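Local coordinates for 3-oxoacyl-[acyl-carrier-protein] synthase 2 (Rickettsia rickettsii, PDB 4JGA) that probably catalyses the condensation of malonyl-acyl carrier protein with a growing acyl chain, the elongation step of bacterial fatty acid synthesis, at residues A[372-376]-A[415-419]; A[37-41]-A[381-387]. Residues are numbered along the deposited sequence.

Interaction 1 (A[372-376]-A[415-419]); sequences EFIFS and VLSNS. With K (potassium ion), chain C.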
ATOM      1  N   GLU A 372     -10.310 -14.674  -4.035  1.00  8.80           N
ATOM      2  CA  GLU A 372      -9.954 -15.950  -4.619  1.00  9.19           C
ATOM      3  C   GLU A 372      -9.215 -16.876  -3.626  1.00  9.23           C
ATOM      4  O   GLU A 372      -9.337 -18.110  -3.703  1.00  9.78           O
ATOM      5  CB  GLU A 372      -9.133 -15.706  -5.873  1.00  9.13           C
ATOM      6  CG  GLU A 372     -10.017 -15.237  -7.021  1.00  9.44           C
ATOM      7  CD  GLU A 372      -9.290 -14.414  -8.082  1.00  9.41           C
ATOM      8  OE1 GLU A 372      -8.034 -14.529  -8.169  1.00  9.25           O
ATOM      9  OE2 GLU A 372      -9.992 -13.675  -8.841  1.00  9.54           O
ATOM     10  N   PHE A 373      -8.462 -16.280  -2.716  1.00  8.79           N
ATOM     11  CA  PHE A 373      -7.868 -16.997  -1.594  1.00  8.94           C
ATOM     12  C   PHE A 373      -8.949 -17.670  -0.735  1.00  9.50           C
ATOM     13  O   PHE A 373      -8.810 -18.809  -0.314  1.00  9.91           O
ATOM     14  CB  PHE A 373      -7.032 -16.036  -0.749  1.00  8.37           C
ATOM     15  CG  PHE A 373      -6.396 -16.668   0.468  1.00  8.37           C
ATOM     16  CD1 PHE A 373      -7.064 -16.701   1.669  1.00  8.48           C
ATOM     17  CD2 PHE A 373      -5.125 -17.233   0.392  1.00  8.34           C
ATOM     18  CE1 PHE A 373      -6.499 -17.270   2.802  1.00  8.72           C
ATOM     19  CE2 PHE A 373      -4.547 -17.802   1.515  1.00  8.58           C
ATOM     20  CZ  PHE A 373      -5.231 -17.822   2.733  1.00  8.72           C
ATOM     21  N   ILE A 374     -10.026 -16.933  -0.472  1.00  9.66           N
ATOM     22  CA  ILE A 374     -11.176 -17.483   0.233  1.00  9.99           C
ATOM     23  C   ILE A 374     -11.834 -18.640  -0.531  1.00 10.44           C
ATOM     24  O   ILE A 374     -12.095 -19.720   0.053  1.00 11.09           O
ATOM     25  CB  ILE A 374     -12.159 -16.362   0.570  1.00 10.02           C
ATOM     26  CG1 ILE A 374     -11.528 -15.449   1.636  1.00  9.85           C
ATOM     27  CG2 ILE A 374     -13.480 -16.929   1.065  1.00 10.62           C
ATOM     28  CD1 ILE A 374     -12.202 -14.105   1.861  1.00  9.83           C
ATOM     29  N   PHE A 375     -12.079 -18.452  -1.828  1.00 10.35           N
ATOM     30  CA  PHE A 375     -12.623 -19.548  -2.656  1.00 10.88           C
ATOM     31  C   PHE A 375     -11.729 -20.777  -2.579  1.00 11.06           C
ATOM     32  O   PHE A 375     -12.230 -21.911  -2.536  1.00 11.65           O
ATOM     33  CB  PHE A 375     -12.817 -19.131  -4.121  1.00 10.81           C
ATOM     34  CG  PHE A 375     -13.844 -18.048  -4.334  1.00 10.77           C
ATOM     35  CD1 PHE A 375     -14.859 -17.814  -3.433  1.00 11.01           C
ATOM     36  CD2 PHE A 375     -13.794 -17.263  -5.483  1.00 10.77           C
ATOM     37  CE1 PHE A 375     -15.804 -16.837  -3.676  1.00 11.11           C
ATOM     38  CE2 PHE A 375     -14.735 -16.255  -5.726  1.00 10.80           C
ATOM     39  CZ  PHE A 375     -15.740 -16.057  -4.820  1.00 10.98           C
ATOM     40  N   SER A 376     -10.414 -20.540  -2.540  1.00 10.58           N
ATOM     41  CA  SER A 376      -9.421 -21.612  -2.466  1.00 10.74           C
ATOM     42  C   SER A 376      -9.538 -22.421  -1.164  1.00 11.19           C
ATOM     43  O   SER A 376      -9.536 -23.668  -1.185  1.00 11.60           O
ATOM     44  CB  SER A 376      -8.005 -21.050  -2.653  1.00 10.43           C
ATOM     45  OG  SER A 376      -7.827 -20.480  -3.961  1.00 10.10           O
ATOM     46  N   VAL A 415      -3.845 -26.253  -2.417  1.00 14.03           N
ATOM     47  CA  VAL A 415      -4.316 -25.317  -3.427  1.00 13.27           C
ATOM     48  C   VAL A 415      -3.313 -24.191  -3.652  1.00 12.69           C
ATOM     49  O   VAL A 415      -2.725 -23.679  -2.699  1.00 12.64           O
ATOM     50  CB  VAL A 415      -5.645 -24.696  -3.021  1.00 13.01           C
ATOM     51  CG1 VAL A 415      -6.069 -23.629  -4.038  1.00 12.50           C
ATOM     52  CG2 VAL A 415      -6.705 -25.778  -2.907  1.00 13.76           C
ATOM     53  N   LEU A 416      -3.115 -23.843  -4.922  1.00 12.56           N
ATOM     54  CA  LEU A 416      -2.308 -22.713  -5.342  1.00 12.13           C
ATOM     55  C   LEU A 416      -3.258 -21.642  -5.920  1.00 11.61           C
ATOM     56  O   LEU A 416      -4.137 -21.956  -6.736  1.00 11.85           O
ATOM     57  CB  LEU A 416      -1.300 -23.137  -6.431  1.00 13.01           C
ATOM     58  CG  LEU A 416      -0.507 -22.045  -7.149  1.00 12.93           C
ATOM     59  CD1 LEU A 416       0.521 -21.433  -6.222  1.00 12.71           C
ATOM     60  CD2 LEU A 416       0.204 -22.585  -8.368  1.00 14.20           C
ATOM     61  N   SER A 417      -3.055 -20.388  -5.525  1.00 10.83           N
ATOM     62  CA  SER A 417      -3.839 -19.283  -6.064  1.00 10.55           C
ATOM     63  C   SER A 417      -2.907 -18.156  -6.531  1.00 10.33           C
ATOM     64  O   SER A 417      -2.052 -17.705  -5.796  1.00  9.83           O
ATOM     65  CB  SER A 417      -4.818 -18.749  -4.994  1.00 10.33           C
ATOM     66  OG  SER A 417      -5.635 -17.710  -5.515  1.00 10.24           O
ATOM     67  N   ASN A 418      -3.105 -17.727  -7.776  1.00 10.84           N
ATOM     68  CA  ASN A 418      -2.312 -16.713  -8.417  1.00 10.90           C
ATOM     69  C   ASN A 418      -3.011 -15.355  -8.540  1.00 11.12           C
ATOM     70  O   ASN A 418      -4.214 -15.291  -8.772  1.00 11.10           O
ATOM     71  CB  ASN A 418      -1.962 -17.171  -9.837  1.00 11.75           C
ATOM     72  CG  ASN A 418      -1.088 -18.403  -9.883  1.00 12.19           C
ATOM     73  OD1 ASN A 418      -0.355 -18.724  -8.947  1.00 11.88           O
ATOM     74  ND2 ASN A 418      -1.175 -19.113 -10.983  1.00 13.43           N
ATOM     75  N   SER A 419      -2.209 -14.292  -8.486  1.00 11.24           N
ATOM     76  CA  SER A 419      -2.660 -12.940  -8.824  1.00 12.08           C
ATOM     77  C   SER A 419      -1.546 -12.142  -9.448  1.00 12.74           C
ATOM     78  O   SER A 419      -0.426 -12.090  -8.889  1.00 12.48           O
ATOM     79  CB  SER A 419      -3.076 -12.146  -7.598  1.00 11.84           C
ATOM     80  OG  SER A 419      -4.037 -12.822  -6.838  1.00 12.20           O
TER
HETATM   81  K     K C 501      -6.425 -16.618  -8.098  1.00  9.08           K
HETATM   82  O   HOH W   1      -6.139 -12.596  -8.473  1.00 13.66           O
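A potassium ion joins the helix 372-376 to the strand 415-419: K lies 2.6 Å from E372 OE1, 2.9 Å from S417 OG and 2.7 Å from the backbone N418 O. The setting is the five-layered alpha-beta-alpha-beta-alpha thiolase fold of beta-ketoacyl synthases, in which this buried helix packs on the sheet containing strands 414-421 and 425-432; here the two axes run nearly antiparallel (169°), 8.7 Å apart. N324 and A325, from the neighbouring strand 322-324 and just beyond it, complete the ion site. The second carboxylate oxygen, E372 OE2, forms a salt bridge with K358, so the buried glutamate meets positive charge on both oxygens. A turn further along the helix the contact becomes simple packing. S376 CB sits 3.5 Å from V415 CG1, and S376 OG, 3.6 Å from S417 CB, is turned back to hydrogen-bond E372 O at 2.8 Å. Small serines on both elements thus let the helix lie close, with F373 CA 6.4 Å from S417 CA, while the F373 ring reaches past to L429 and I431 on strand 425-432. Beside the ion, one water extends the link, donating to E372 OE1 and to S419 OG, each 2.7 Å from its oxygen.

Interaction 2 (A[37-41]-A[381-387]); sequences WKNIV and RDQIAPP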
ATOM      1  N   TRP A  37     -20.456 -18.394  -2.089  1.00 14.53           N
ATOM      2  CA  TRP A  37     -19.848 -19.691  -2.394  1.00 14.53           C
ATOM      3  C   TRP A  37     -20.879 -20.626  -3.002  1.00 15.43           C
ATOM      4  O   TRP A  37     -20.565 -21.306  -3.970  1.00 15.46           O
ATOM      5  CB  TRP A  37     -19.197 -20.291  -1.148  1.00 14.39           C
ATOM      6  CG  TRP A  37     -18.549 -21.600  -1.346  1.00 14.56           C
ATOM      7  CD1 TRP A  37     -18.854 -22.780  -0.707  1.00 15.35           C
ATOM      8  CD2 TRP A  37     -17.493 -21.900  -2.256  1.00 14.17           C
ATOM      9  NE1 TRP A  37     -18.051 -23.778  -1.174  1.00 15.41           N
ATOM     10  CE2 TRP A  37     -17.205 -23.269  -2.121  1.00 14.77           C
ATOM     11  CE3 TRP A  37     -16.752 -21.137  -3.163  1.00 13.45           C
ATOM     12  CZ2 TRP A  37     -16.192 -23.892  -2.860  1.00 14.76           C
ATOM     13  CZ3 TRP A  37     -15.773 -21.744  -3.893  1.00 13.39           C
ATOM     14  CH2 TRP A  37     -15.495 -23.105  -3.752  1.00 14.02           C
ATOM     15  N   LYS A  38     -22.113 -20.638  -2.477  1.00 16.31           N
ATOM     16  CA  LYS A  38     -23.174 -21.421  -3.130  1.00 17.40           C
ATOM     17  C   LYS A  38     -23.318 -21.000  -4.596  1.00 17.40           C
ATOM     18  O   LYS A  38     -23.394 -21.849  -5.486  1.00 17.92           O
ATOM     19  CB  LYS A  38     -24.539 -21.336  -2.401  1.00 18.51           C
ATOM     20  N   ASN A  39     -23.368 -19.695  -4.856  1.00 16.92           N
ATOM     21  CA  ASN A  39     -23.530 -19.221  -6.238  1.00 17.12           C
ATOM     22  C   ASN A  39     -22.359 -19.522  -7.158  1.00 16.57           C
ATOM     23  O   ASN A  39     -22.564 -19.894  -8.329  1.00 16.77           O
ATOM     24  CB  ASN A  39     -23.883 -17.738  -6.275  1.00 16.96           C
ATOM     25  CG  ASN A  39     -25.330 -17.505  -5.897  1.00 18.16           C
ATOM     26  OD1 ASN A  39     -26.175 -18.365  -6.113  1.00 19.19           O
ATOM     27  ND2 ASN A  39     -25.613 -16.369  -5.328  1.00 18.14           N
ATOM     28  N   ILE A  40     -21.140 -19.411  -6.623  1.00 15.84           N
ATOM     29  CA  ILE A  40     -19.951 -19.803  -7.373  1.00 15.58           C
ATOM     30  C   ILE A  40     -20.032 -21.261  -7.793  1.00 16.55           C
ATOM     31  O   ILE A  40     -19.918 -21.609  -8.986  1.00 16.75           O
ATOM     32  CB  ILE A  40     -18.669 -19.588  -6.553  1.00 14.74           C
ATOM     33  CG1 ILE A  40     -18.341 -18.088  -6.432  1.00 14.04           C
ATOM     34  CG2 ILE A  40     -17.502 -20.376  -7.137  1.00 14.64           C
ATOM     35  CD1 ILE A  40     -17.937 -17.393  -7.724  1.00 13.76           C
ATOM     36  N   VAL A  41     -20.253 -22.122  -6.814  1.00 17.22           N
ATOM     37  CA  VAL A  41     -20.311 -23.566  -7.083  1.00 18.24           C
ATOM     38  C   VAL A  41     -21.438 -23.900  -8.058  1.00 19.66           C
ATOM     39  O   VAL A  41     -21.300 -24.805  -8.903  1.00 20.54           O
ATOM     40  CB  VAL A  41     -20.401 -24.325  -5.741  1.00 18.54           C
ATOM     41  CG1 VAL A  41     -20.868 -25.744  -5.909  1.00 19.92           C
ATOM     42  CG2 VAL A  41     -19.032 -24.292  -5.051  1.00 17.83           C
ATOM     43  N   ARG A 381     -12.455 -26.957   1.995  1.00 13.86           N
ATOM     44  CA  ARG A 381     -13.543 -27.309   2.937  1.00 14.62           C
ATOM     45  C   ARG A 381     -14.576 -28.246   2.292  1.00 15.24           C
ATOM     46  O   ARG A 381     -14.986 -29.226   2.921  1.00 16.16           O
ATOM     47  CB  ARG A 381     -14.253 -26.083   3.492  1.00 14.38           C
ATOM     48  CG  ARG A 381     -15.175 -26.436   4.661  1.00 15.29           C
ATOM     49  CD  ARG A 381     -16.139 -25.317   5.034  1.00 15.19           C
ATOM     50  NE  ARG A 381     -17.110 -25.110   3.976  1.00 15.28           N
ATOM     51  CZ  ARG A 381     -17.934 -24.071   3.894  1.00 15.16           C
ATOM     52  NH1 ARG A 381     -17.953 -23.136   4.828  1.00 14.99           N
ATOM     53  NH2 ARG A 381     -18.755 -23.976   2.860  1.00 15.33           N
ATOM     54  N   ASP A 382     -14.969 -27.955   1.047  1.00 14.87           N
ATOM     55  CA  ASP A 382     -16.061 -28.665   0.411  1.00 15.58           C
ATOM     56  C   ASP A 382     -15.602 -29.649  -0.664  1.00 15.92           C
ATOM     57  O   ASP A 382     -16.431 -30.271  -1.308  1.00 16.41           O
ATOM     58  CB  ASP A 382     -17.092 -27.687  -0.161  1.00 15.35           C
ATOM     59  CG  ASP A 382     -17.788 -26.872   0.929  1.00 15.32           C
ATOM     60  OD1 ASP A 382     -17.671 -27.225   2.131  1.00 15.51           O
ATOM     61  OD2 ASP A 382     -18.411 -25.842   0.593  1.00 15.10           O
ATOM     62  N   GLN A 383     -14.283 -29.815  -0.826  1.00 15.57           N
ATOM     63  CA  GLN A 383     -13.748 -30.800  -1.777  1.00 15.97           C
ATOM     64  C   GLN A 383     -14.433 -30.634  -3.125  1.00 16.10           C
ATOM     65  O   GLN A 383     -14.977 -31.561  -3.729  1.00 16.82           O
ATOM     66  CB  GLN A 383     -13.901 -32.218  -1.234  1.00 17.04           C
ATOM     67  CG  GLN A 383     -13.142 -32.455   0.064  1.00 17.03           C
ATOM     68  CD  GLN A 383     -11.633 -32.392  -0.130  1.00 16.62           C
ATOM     69  OE1 GLN A 383     -11.036 -33.296  -0.713  1.00 17.15           O
ATOM     70  NE2 GLN A 383     -11.019 -31.313   0.336  1.00 15.72           N
ATOM     71  N   ILE A 384     -14.374 -29.406  -3.607  1.00 15.42           N
ATOM     72  CA  ILE A 384     -14.947 -29.078  -4.881  1.00 15.61           C
ATOM     73  C   ILE A 384     -14.205 -27.915  -5.521  1.00 14.91           C
ATOM     74  O   ILE A 384     -13.834 -26.961  -4.853  1.00 13.99           O
ATOM     75  CB  ILE A 384     -16.455 -28.795  -4.760  1.00 15.88           C
ATOM     76  CG1 ILE A 384     -17.094 -28.715  -6.134  1.00 16.28           C
ATOM     77  CG2 ILE A 384     -16.738 -27.531  -3.993  1.00 15.25           C
ATOM     78  CD1 ILE A 384     -18.605 -28.827  -6.073  1.00 16.99           C
ATOM     79  N   ALA A 385     -13.984 -28.043  -6.824  1.00 15.28           N
ATOM     80  CA  ALA A 385     -13.365 -27.020  -7.614  1.00 14.91           C
ATOM     81  C   ALA A 385     -14.463 -26.253  -8.337  1.00 15.17           C
ATOM     82  O   ALA A 385     -15.294 -26.862  -9.021  1.00 16.08           O
ATOM     83  CB  ALA A 385     -12.437 -27.672  -8.638  1.00 15.29           C
ATOM     84  N   PRO A 386     -14.479 -24.932  -8.195  1.00 14.53           N
ATOM     85  CA  PRO A 386     -15.449 -24.114  -8.892  1.00 14.75           C
ATOM     86  C   PRO A 386     -15.181 -24.072 -10.402  1.00 15.05           C
ATOM     87  O   PRO A 386     -14.037 -24.262 -10.830  1.00 15.32           O
ATOM     88  CB  PRO A 386     -15.286 -22.743  -8.229  1.00 13.91           C
ATOM     89  CG  PRO A 386     -13.908 -22.723  -7.730  1.00 13.42           C
ATOM     90  CD  PRO A 386     -13.537 -24.135  -7.399  1.00 13.76           C
ATOM     91  N   PRO A 387     -16.227 -23.847 -11.220  1.00 15.54           N
ATOM     92  CA  PRO A 387     -16.137 -23.920 -12.686  1.00 15.97           C
ATOM     93  C   PRO A 387     -15.501 -22.690 -13.364  1.00 15.44           C
ATOM     94  O   PRO A 387     -15.562 -21.570 -12.851  1.00 14.84           O
ATOM     95  CB  PRO A 387     -17.600 -24.022 -13.103  1.00 16.80           C
ATOM     96  CG  PRO A 387     -18.308 -23.203 -12.072  1.00 16.44           C
ATOM     97  CD  PRO A 387     -17.571 -23.440 -10.781  1.00 15.83           C
TER
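The last turn of helix 33-41 rests in the bend where helix 368-382 gives way to a short, weakly bonded strand around 384-385, a helix-on-loop packing that joins the two halves of the thiolase fold. The main bump is the W37 indole, which projects from its helix into the hollow bounded by D382, I384 and P386. Its far end meets apolar atoms, W37 CZ2 lying 3.9 Å from I384 CG2 and W37 CH2 4.3 Å from P386 CD, while L378 of helix 368-382 also touches the ring. Q383, with positive phi (49°), turns the chain out of the helix, and the I384 side chain comes back toward the helical turn as a second bump. It lies across the adjoining W37 and V41 side chains: I384 CD1 stands 3.8 Å from V41 CG1. Next along, I40 lies against the first proline, I40 CG2 to P386 CB being 3.4 Å, and the ring of P387 comes under the end of the helix, its CD 3.5 Å from I40 O. Polar contacts gather at the more open end, where R381 and D382 form a two-pronged salt bridge, R381 NE to D382 OD1 at 2.9 Å and R381 NH2 to D382 OD2 at 3.0 Å. D382 OD2 also lies at the edge of the indole and accepts a hydrogen bond from W37 NE1 at 2.7 Å.

Helix 368-382 is common to both contacts, whose centres lie 12 Å apart: interaction 1 uses its middle turns, and interaction 2 its C-terminal end and the chain that follows. Along the sequence the segments alternate, 37-41, 372-376, 381-387, 415-419. The helix offers one side (E372, S376) to strand 414-421 of the mixed sheet and another (F375) to helix 33-41 from the N-terminal half. The contacts also touch directly, through F375 CZ to I40 CG1 at 3.7 Å and F375 O to W37 CH2 at 3.7 Å. Packing thus runs without a break from the buried potassium site outward to the partly exposed 381-387 bend, tying the N- and C-terminal family regions together.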